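Local coordinates for ARO (armadillo repeats only protein) (Plasmodium falciparum Santa Lucia, PDB 5EWP) that probably acts as a protein-binding armadillo-repeat scaffold in the translocation of rhoptries and their attachment to the apical pole of the parasite, at residues P55-A60 and L100-A105; K226-L231 and V245-L250. All blocks are in the same frame, centred on the assembly; numbering follows the deposited sequence.

Interaction 1: P55-A60 and L100-A105; sequences PKTIGA and LDRVHA
Charge and hydrogen bonding on Asp101 carry most of this contact. Its CG sits in the crowded position between backbone N and carbonyl carbon (chi1 53°), which turns the carboxylate onto the turn ahead of helix 58-70. OD2 accepts from the backbone N of Lys56 at 2.7 Å, and OD1 forms a salt bridge with Lys56 NZ at 2.9 Å; both donors stand well above the carboxylate plane. The Lys56 chain, bent at chi3 and chi4, curls round to reach OD1, and its NZ also pairs with Glu99. One water joins Asp101 OD2 to Thr57 OG1, 2.7 Å from each, with a weak link to Arg102 NE.

Thr57 OG1 also accepts two weak bonds: the capping bond from Ala60 N and one from Arg102 NH2, at 3.2 Å. The extended Arg102 crosses Thr57 nearly at right angles, while its NH1 binds Cys35 O.

Apolar contact is sparse: Ala60 CB packs on Arg102 CG (4.1 Å) and also lies 3.2 Å from Asp101 OD2; Ala105 CB makes a methyl-to-carbonyl contact with Ala60 O (3.9 Å). The whole is an N-capped helix start, with Thr57 as N-cap, held against the first turn of helix 100-113 in a predominantly helical armadillo-repeat protein.

Interaction 2: K226-L231 and V245-L250; sequences KNLKTL and VLLLRL
Near the C-terminal end of this armadillo-repeat solenoid, helices 224-231 and 237-250 pack as an antiparallel pair, and the pair illustrates how a leucine cluster can join two helices without polar help. The short segments 226-231 and 245-250 run at 146° to each other, with their axes 9.6 Å apart at closest approach.

The tight part is built round Leu228. With CG anti to its own carbonyl carbon (chi1 -73°), this residue points CD1 at the surface formed by two leucines of the partner helix. There CD1 touches Leu246 CG, 3.6 Å away, and beside it Leu250 CD1, at 3.7 Å. In both pairs the side chains cross at about a right angle, and the CD1 methyl of Leu228 is the part that touches. Lower on the same side chain, Leu228 CB abuts Leu247 CD1 at 3.9 Å. The four leucines are buried. Helix 192-205 packs on Leu246 through Leu201 and Ile205, and helix 213-220 adds Leu216 and Val219 against Leu250, extending the cluster into a wider hydrophobic core.

The looser margin belongs to Lys229, an exposed residue that contributes only the aliphatic root of its chain. Beyond CG this chain is extended, carrying the ammonium away from the leucines. Leu247 serves both regions because its CG lies anti to the backbone N (chi1 -167°) and its methyls part: CD1 goes to Leu228, while CD2 lies 3.7 Å from Lys229 CG.

Interactions 1 and 2 lie on opposite sides of the chain's centre, with their centres 38 Å apart and nearest atoms about 23 Å apart, and they share no helix. They follow one another in sequence and sample different parts of the same helical fold. Interaction 1 joins the entry to one helix with the first turn of another, where a backbone N-H and charged side chains meet; it is partly buried and admits a water. Interaction 2 joins the closing turns of two helices near the C-terminal end and is chiefly core, its chemistry almost wholly apolar. Each has a lysine at its border, but that of interaction 1 contributes its charge, that of interaction 2 its methylene carbon.

Interaction 1: P55-A60 and L100-A105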
ATOM      1  N   PRO A  55      -5.664 -11.698 -12.040  1.00 18.71           N
ATOM      2  CA  PRO A  55      -5.158 -12.955 -11.471  1.00 20.52           C
ATOM      3  C   PRO A  55      -4.992 -14.022 -12.547  1.00 18.90           C
ATOM      4  O   PRO A  55      -5.891 -14.180 -13.375  1.00 19.41           O
ATOM      5  CB  PRO A  55      -6.238 -13.335 -10.451  1.00 22.07           C
ATOM      6  CG  PRO A  55      -6.772 -12.000  -9.992  1.00 23.18           C
ATOM      7  CD  PRO A  55      -6.777 -11.142 -11.249  1.00 25.87           C
ATOM      8  N   LYS A  56      -3.854 -14.711 -12.548  1.00 17.12           N
ATOM      9  CA  LYS A  56      -3.575 -15.714 -13.570  1.00 22.96           C
ATOM     10  C   LYS A  56      -3.557 -17.120 -12.986  1.00 23.99           C
ATOM     11  O   LYS A  56      -3.491 -18.119 -13.725  1.00 19.26           O
ATOM     12  CB  LYS A  56      -2.234 -15.411 -14.262  1.00 21.93           C
ATOM     13  CG  LYS A  56      -2.191 -14.035 -14.930  1.00 29.07           C
ATOM     14  CD  LYS A  56      -0.961 -13.831 -15.836  1.00 26.98           C
ATOM     15  CE  LYS A  56       0.300 -14.499 -15.291  1.00 29.23           C
ATOM     16  NZ  LYS A  56       1.125 -13.632 -14.391  1.00 30.88           N
ATOM     17  N   THR A  57      -3.635 -17.188 -11.661  1.00 21.33           N
ATOM     18  CA  THR A  57      -3.637 -18.451 -10.918  1.00 17.97           C
ATOM     19  C   THR A  57      -4.627 -18.412  -9.769  1.00 19.60           C
ATOM     20  O   THR A  57      -5.044 -17.337  -9.339  1.00 17.73           O
ATOM     21  CB  THR A  57      -2.249 -18.794 -10.323  1.00 21.34           C
ATOM     22  OG1 THR A  57      -1.810 -17.703  -9.505  1.00 18.44           O
ATOM     23  CG2 THR A  57      -1.207 -19.063 -11.409  1.00 21.43           C
ATOM     24  N   ILE A  58      -4.977 -19.584  -9.244  1.00 20.65           N
ATOM     25  CA  ILE A  58      -5.840 -19.659  -8.073  1.00 18.12           C
ATOM     26  C   ILE A  58      -5.201 -18.900  -6.899  1.00 19.21           C
ATOM     27  O   ILE A  58      -5.897 -18.270  -6.098  1.00 17.59           O
ATOM     28  CB  ILE A  58      -6.120 -21.130  -7.692  1.00 19.43           C
ATOM     29  CG1 ILE A  58      -7.078 -21.753  -8.704  1.00 22.99           C
ATOM     30  CG2 ILE A  58      -6.707 -21.245  -6.298  1.00 14.65           C
ATOM     31  CD1 ILE A  58      -8.452 -21.128  -8.683  1.00 24.37           C
ATOM     32  N   GLY A  59      -3.876 -18.941  -6.818  1.00 19.23           N
ATOM     33  CA  GLY A  59      -3.153 -18.223  -5.773  1.00 17.71           C
ATOM     34  C   GLY A  59      -3.424 -16.727  -5.786  1.00 19.45           C
ATOM     35  O   GLY A  59      -3.790 -16.135  -4.769  1.00 16.89           O
ATOM     36  N   ALA A  60      -3.256 -16.096  -6.944  1.00 16.76           N
ATOM     37  CA  ALA A  60      -3.532 -14.667  -7.041  1.00 16.18           C
ATOM     38  C   ALA A  60      -5.025 -14.362  -6.876  1.00 19.93           C
ATOM     39  O   ALA A  60      -5.401 -13.323  -6.334  1.00 17.12           O
ATOM     40  CB  ALA A  60      -3.026 -14.123  -8.359  1.00 18.52           C
ATOM     41  N   LEU A 100       3.184 -10.285 -11.824  1.00 16.87           N
ATOM     42  CA  LEU A 100       2.625  -8.978 -11.517  1.00 17.81           C
ATOM     43  C   LEU A 100       1.301  -9.092 -10.757  1.00 14.71           C
ATOM     44  O   LEU A 100       1.052  -8.307  -9.835  1.00 15.54           O
ATOM     45  CB  LEU A 100       2.458  -8.199 -12.824  1.00 23.80           C
ATOM     46  CG  LEU A 100       2.715  -6.704 -12.932  1.00 37.00           C
ATOM     47  CD1 LEU A 100       3.936  -6.313 -12.128  1.00 29.47           C
ATOM     48  CD2 LEU A 100       2.957  -6.400 -14.399  1.00 29.71           C
ATOM     49  N   ASP A 101       0.477 -10.086 -11.102  1.00 15.88           N
ATOM     50  CA  ASP A 101      -0.834 -10.211 -10.462  1.00 15.94           C
ATOM     51  C   ASP A 101      -0.717 -10.630  -8.995  1.00 17.31           C
ATOM     52  O   ASP A 101      -1.532 -10.235  -8.176  1.00 13.87           O
ATOM     53  CB  ASP A 101      -1.738 -11.193 -11.225  1.00 18.18           C
ATOM     54  CG  ASP A 101      -1.090 -12.548 -11.459  1.00 17.62           C
ATOM     55  OD1 ASP A 101       0.076 -12.597 -11.896  1.00 21.98           O
ATOM     56  OD2 ASP A 101      -1.773 -13.566 -11.214  1.00 18.84           O
ATOM     57  N   ARG A 102       0.316 -11.396  -8.665  1.00 14.81           N
ATOM     58  CA  ARG A 102       0.544 -11.802  -7.280  1.00 16.49           C
ATOM     59  C   ARG A 102       0.979 -10.623  -6.430  1.00 15.87           C
ATOM     60  O   ARG A 102       0.494 -10.426  -5.298  1.00 15.59           O
ATOM     61  CB  ARG A 102       1.599 -12.927  -7.219  1.00 16.01           C
ATOM     62  CG  ARG A 102       0.999 -14.290  -7.511  1.00 18.88           C
ATOM     63  CD  ARG A 102       2.020 -15.433  -7.459  1.00 20.90           C
ATOM     64  NE  ARG A 102       1.330 -16.666  -7.782  1.00 25.67           N
ATOM     65  CZ  ARG A 102       0.904 -17.549  -6.884  1.00 28.67           C
ATOM     66  NH1 ARG A 102       1.164 -17.375  -5.594  1.00 27.84           N
ATOM     67  NH2 ARG A 102       0.245 -18.631  -7.284  1.00 32.33           N
ATOM     68  N   VAL A 103       1.904  -9.835  -6.964  1.00 14.30           N
ATOM     69  CA  VAL A 103       2.375  -8.665  -6.228  1.00 13.08           C
ATOM     70  C   VAL A 103       1.222  -7.686  -6.054  1.00 15.29           C
ATOM     71  O   VAL A 103       0.970  -7.203  -4.957  1.00 10.89           O
ATOM     72  CB  VAL A 103       3.529  -7.961  -6.922  1.00 12.90           C
ATOM     73  CG1 VAL A 103       3.919  -6.700  -6.113  1.00 13.35           C
ATOM     74  CG2 VAL A 103       4.715  -8.912  -7.062  1.00 17.31           C
ATOM     75  N   HIS A 104       0.510  -7.395  -7.147  1.00 14.50           N
ATOM     76  CA  HIS A 104      -0.571  -6.415  -7.057  1.00 15.97           C
ATOM     77  C   HIS A 104      -1.646  -6.825  -6.068  1.00 14.30           C
ATOM     78  O   HIS A 104      -2.111  -6.006  -5.288  1.00 12.19           O
ATOM     79  CB  HIS A 104      -1.197  -6.191  -8.426  1.00 15.32           C
ATOM     80  CG  HIS A 104      -0.325  -5.424  -9.365  1.00 15.84           C
ATOM     81  ND1 HIS A 104      -0.659  -5.219 -10.688  1.00 16.93           N
ATOM     82  CD2 HIS A 104       0.847  -4.778  -9.167  1.00 14.67           C
ATOM     83  CE1 HIS A 104       0.290  -4.511 -11.271  1.00 17.59           C
ATOM     84  NE2 HIS A 104       1.210  -4.218 -10.367  1.00 15.43           N
ATOM     85  N   ALA A 105      -2.038  -8.093  -6.102  1.00 13.01           N
ATOM     86  CA  ALA A 105      -3.081  -8.575  -5.208  1.00 14.14           C
ATOM     87  C   ALA A 105      -2.642  -8.446  -3.751  1.00 12.49           C
ATOM     88  O   ALA A 105      -3.436  -8.065  -2.893  1.00 13.92           O
ATOM     89  CB  ALA A 105      -3.443 -10.027  -5.539  1.00 14.43           C
TER
HETATM   90  O   HOH W   1      -0.298 -15.824 -10.743  1.00 24.01           O

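Interaction 2: K226-L231 and V245-L250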
ATOM      1  N   LYS A 226      12.398  21.593  -2.962  1.00 29.68           N
ATOM      2  CA  LYS A 226      12.346  21.741  -4.412  1.00 36.58           C
ATOM      3  C   LYS A 226      10.995  21.307  -4.982  1.00 37.06           C
ATOM      4  O   LYS A 226      10.364  22.044  -5.743  1.00 30.96           O
ATOM      5  CB  LYS A 226      13.460  20.924  -5.069  1.00 36.16           C
ATOM      6  CG  LYS A 226      13.348  20.827  -6.583  1.00 39.24           C
ATOM      7  CD  LYS A 226      14.429  19.929  -7.146  1.00 42.94           C
ATOM      8  CE  LYS A 226      14.215  19.673  -8.638  1.00 42.77           C
ATOM      9  NZ  LYS A 226      14.927  18.438  -9.069  1.00 41.17           N
ATOM     10  N   ASN A 227      10.551  20.105  -4.610  1.00 31.69           N
ATOM     11  CA  ASN A 227       9.317  19.564  -5.174  1.00 31.49           C
ATOM     12  C   ASN A 227       8.101  20.324  -4.686  1.00 32.75           C
ATOM     13  O   ASN A 227       7.161  20.559  -5.451  1.00 34.98           O
ATOM     14  CB  ASN A 227       9.169  18.076  -4.844  1.00 31.11           C
ATOM     15  CG  ASN A 227      10.227  17.221  -5.511  1.00 33.86           C
ATOM     16  OD1 ASN A 227      10.937  17.677  -6.407  1.00 34.88           O
ATOM     17  ND2 ASN A 227      10.330  15.967  -5.087  1.00 29.99           N
ATOM     18  N   LEU A 228       8.127  20.704  -3.408  1.00 36.24           N
ATOM     19  CA  LEU A 228       7.037  21.448  -2.799  1.00 35.77           C
ATOM     20  C   LEU A 228       6.881  22.819  -3.445  1.00 39.00           C
ATOM     21  O   LEU A 228       5.761  23.279  -3.654  1.00 39.81           O
ATOM     22  CB  LEU A 228       7.260  21.584  -1.292  1.00 32.44           C
ATOM     23  CG  LEU A 228       7.024  20.294  -0.503  1.00 33.18           C
ATOM     24  CD1 LEU A 228       7.446  20.453   0.946  1.00 33.96           C
ATOM     25  CD2 LEU A 228       5.567  19.894  -0.588  1.00 36.69           C
ATOM     26  N   LYS A 229       8.000  23.474  -3.747  1.00 38.18           N
ATOM     27  CA  LYS A 229       7.954  24.766  -4.431  1.00 47.96           C
ATOM     28  C   LYS A 229       7.245  24.645  -5.780  1.00 47.24           C
ATOM     29  O   LYS A 229       6.467  25.522  -6.165  1.00 42.98           O
ATOM     30  CB  LYS A 229       9.361  25.340  -4.613  1.00 47.80           C
ATOM     31  CG  LYS A 229       9.859  26.125  -3.417  1.00 51.44           C
ATOM     32  CD  LYS A 229      11.356  26.351  -3.493  1.00 55.77           C
ATOM     33  CE  LYS A 229      11.857  27.139  -2.291  1.00 57.03           C
ATOM     34  NZ  LYS A 229      13.347  27.250  -2.296  1.00 57.14           N
ATOM     35  N   THR A 230       7.508  23.550  -6.488  1.00 39.41           N
ATOM     36  CA  THR A 230       6.834  23.278  -7.757  1.00 44.78           C
ATOM     37  C   THR A 230       5.339  23.049  -7.552  1.00 43.88           C
ATOM     38  O   THR A 230       4.516  23.525  -8.333  1.00 42.07           O
ATOM     39  CB  THR A 230       7.452  22.059  -8.471  1.00 46.33           C
ATOM     40  OG1 THR A 230       8.829  22.326  -8.766  1.00 48.00           O
ATOM     41  CG2 THR A 230       6.721  21.761  -9.771  1.00 43.82           C
ATOM     42  N   LEU A 231       4.989  22.302  -6.509  1.00 40.13           N
ATOM     43  CA  LEU A 231       3.588  22.004  -6.237  1.00 41.37           C
ATOM     44  C   LEU A 231       2.765  23.228  -5.824  1.00 46.53           C
ATOM     45  O   LEU A 231       1.587  23.336  -6.178  1.00 49.57           O
ATOM     46  CB  LEU A 231       3.476  20.926  -5.153  1.00 35.33           C
ATOM     47  CG  LEU A 231       3.847  19.496  -5.544  1.00 33.91           C
ATOM     48  CD1 LEU A 231       3.647  18.550  -4.354  1.00 34.63           C
ATOM     49  CD2 LEU A 231       3.032  19.030  -6.741  1.00 35.35           C
ATOM     50  N   VAL A 245       2.025  24.914   3.297  1.00 51.98           N
ATOM     51  CA  VAL A 245       2.110  24.597   4.721  1.00 49.02           C
ATOM     52  C   VAL A 245       3.332  23.747   5.080  1.00 46.91           C
ATOM     53  O   VAL A 245       4.063  24.074   6.021  1.00 43.14           O
ATOM     54  CB  VAL A 245       0.840  23.868   5.204  1.00 49.57           C
ATOM     55  CG1 VAL A 245       1.026  23.342   6.620  1.00 44.23           C
ATOM     56  CG2 VAL A 245      -0.362  24.801   5.135  1.00 56.32           C
ATOM     57  N   LEU A 246       3.562  22.665   4.339  1.00 42.41           N
ATOM     58  CA  LEU A 246       4.713  21.815   4.625  1.00 37.66           C
ATOM     59  C   LEU A 246       6.003  22.544   4.295  1.00 35.99           C
ATOM     60  O   LEU A 246       6.998  22.403   5.007  1.00 34.59           O
ATOM     61  CB  LEU A 246       4.633  20.494   3.857  1.00 30.09           C
ATOM     62  CG  LEU A 246       5.808  19.519   4.029  1.00 35.35           C
ATOM     63  CD1 LEU A 246       6.109  19.228   5.492  1.00 37.42           C
ATOM     64  CD2 LEU A 246       5.539  18.219   3.278  1.00 33.71           C
ATOM     65  N   LEU A 247       5.976  23.329   3.219  1.00 36.48           N
ATOM     66  CA  LEU A 247       7.142  24.096   2.791  1.00 48.95           C
ATOM     67  C   LEU A 247       7.625  25.022   3.904  1.00 50.26           C
ATOM     68  O   LEU A 247       8.808  25.027   4.250  1.00 49.82           O
ATOM     69  CB  LEU A 247       6.815  24.906   1.536  1.00 46.66           C
ATOM     70  CG  LEU A 247       7.981  25.528   0.770  1.00 49.77           C
ATOM     71  CD1 LEU A 247       9.068  24.504   0.496  1.00 46.29           C
ATOM     72  CD2 LEU A 247       7.482  26.146  -0.522  1.00 54.66           C
ATOM     73  N   LEU A 248       6.693  25.782   4.475  1.00 50.65           N
ATOM     74  CA  LEU A 248       6.986  26.680   5.589  1.00 53.18           C
ATOM     75  C   LEU A 248       7.646  25.951   6.757  1.00 50.79           C
ATOM     76  O   LEU A 248       8.517  26.501   7.428  1.00 47.80           O
ATOM     77  CB  LEU A 248       5.707  27.369   6.074  1.00 54.50           C
ATOM     78  CG  LEU A 248       4.994  28.291   5.083  1.00 62.30           C
ATOM     79  CD1 LEU A 248       3.748  28.903   5.716  1.00 64.90           C
ATOM     80  CD2 LEU A 248       5.936  29.369   4.566  1.00 63.44           C
ATOM     81  N   ARG A 249       7.215  24.718   7.007  1.00 43.16           N
ATOM     82  CA  ARG A 249       7.757  23.936   8.108  1.00 33.18           C
ATOM     83  C   ARG A 249       9.219  23.579   7.883  1.00 38.81           C
ATOM     84  O   ARG A 249      10.009  23.529   8.828  1.00 41.49           O
ATOM     85  CB  ARG A 249       6.931  22.661   8.314  1.00 38.37           C
ATOM     86  CG  ARG A 249       7.247  21.932   9.596  1.00 42.58           C
ATOM     87  CD  ARG A 249       6.531  20.591   9.698  1.00 44.15           C
ATOM     88  NE  ARG A 249       5.086  20.713   9.901  1.00 39.16           N
ATOM     89  CZ  ARG A 249       4.504  20.941  11.077  1.00 40.64           C
ATOM     90  NH1 ARG A 249       5.245  21.121  12.163  1.00 40.45           N
ATOM     91  NH2 ARG A 249       3.183  21.023  11.166  1.00 35.13           N
ATOM     92  N   LEU A 250       9.568  23.322   6.627  1.00 32.86           N
ATOM     93  CA  LEU A 250      10.909  22.874   6.268  1.00 43.49           C
ATOM     94  C   LEU A 250      11.862  24.031   6.022  1.00 45.88           C
ATOM     95  O   LEU A 250      13.079  23.856   6.054  1.00 48.53           O
ATOM     96  CB  LEU A 250      10.855  21.994   5.014  1.00 39.07           C
ATOM     97  CG  LEU A 250      10.013  20.721   5.104  1.00 39.20           C
ATOM     98  CD1 LEU A 250       9.881  20.076   3.725  1.00 34.49           C
ATOM     99  CD2 LEU A 250      10.627  19.749   6.098  1.00 35.01           C
TER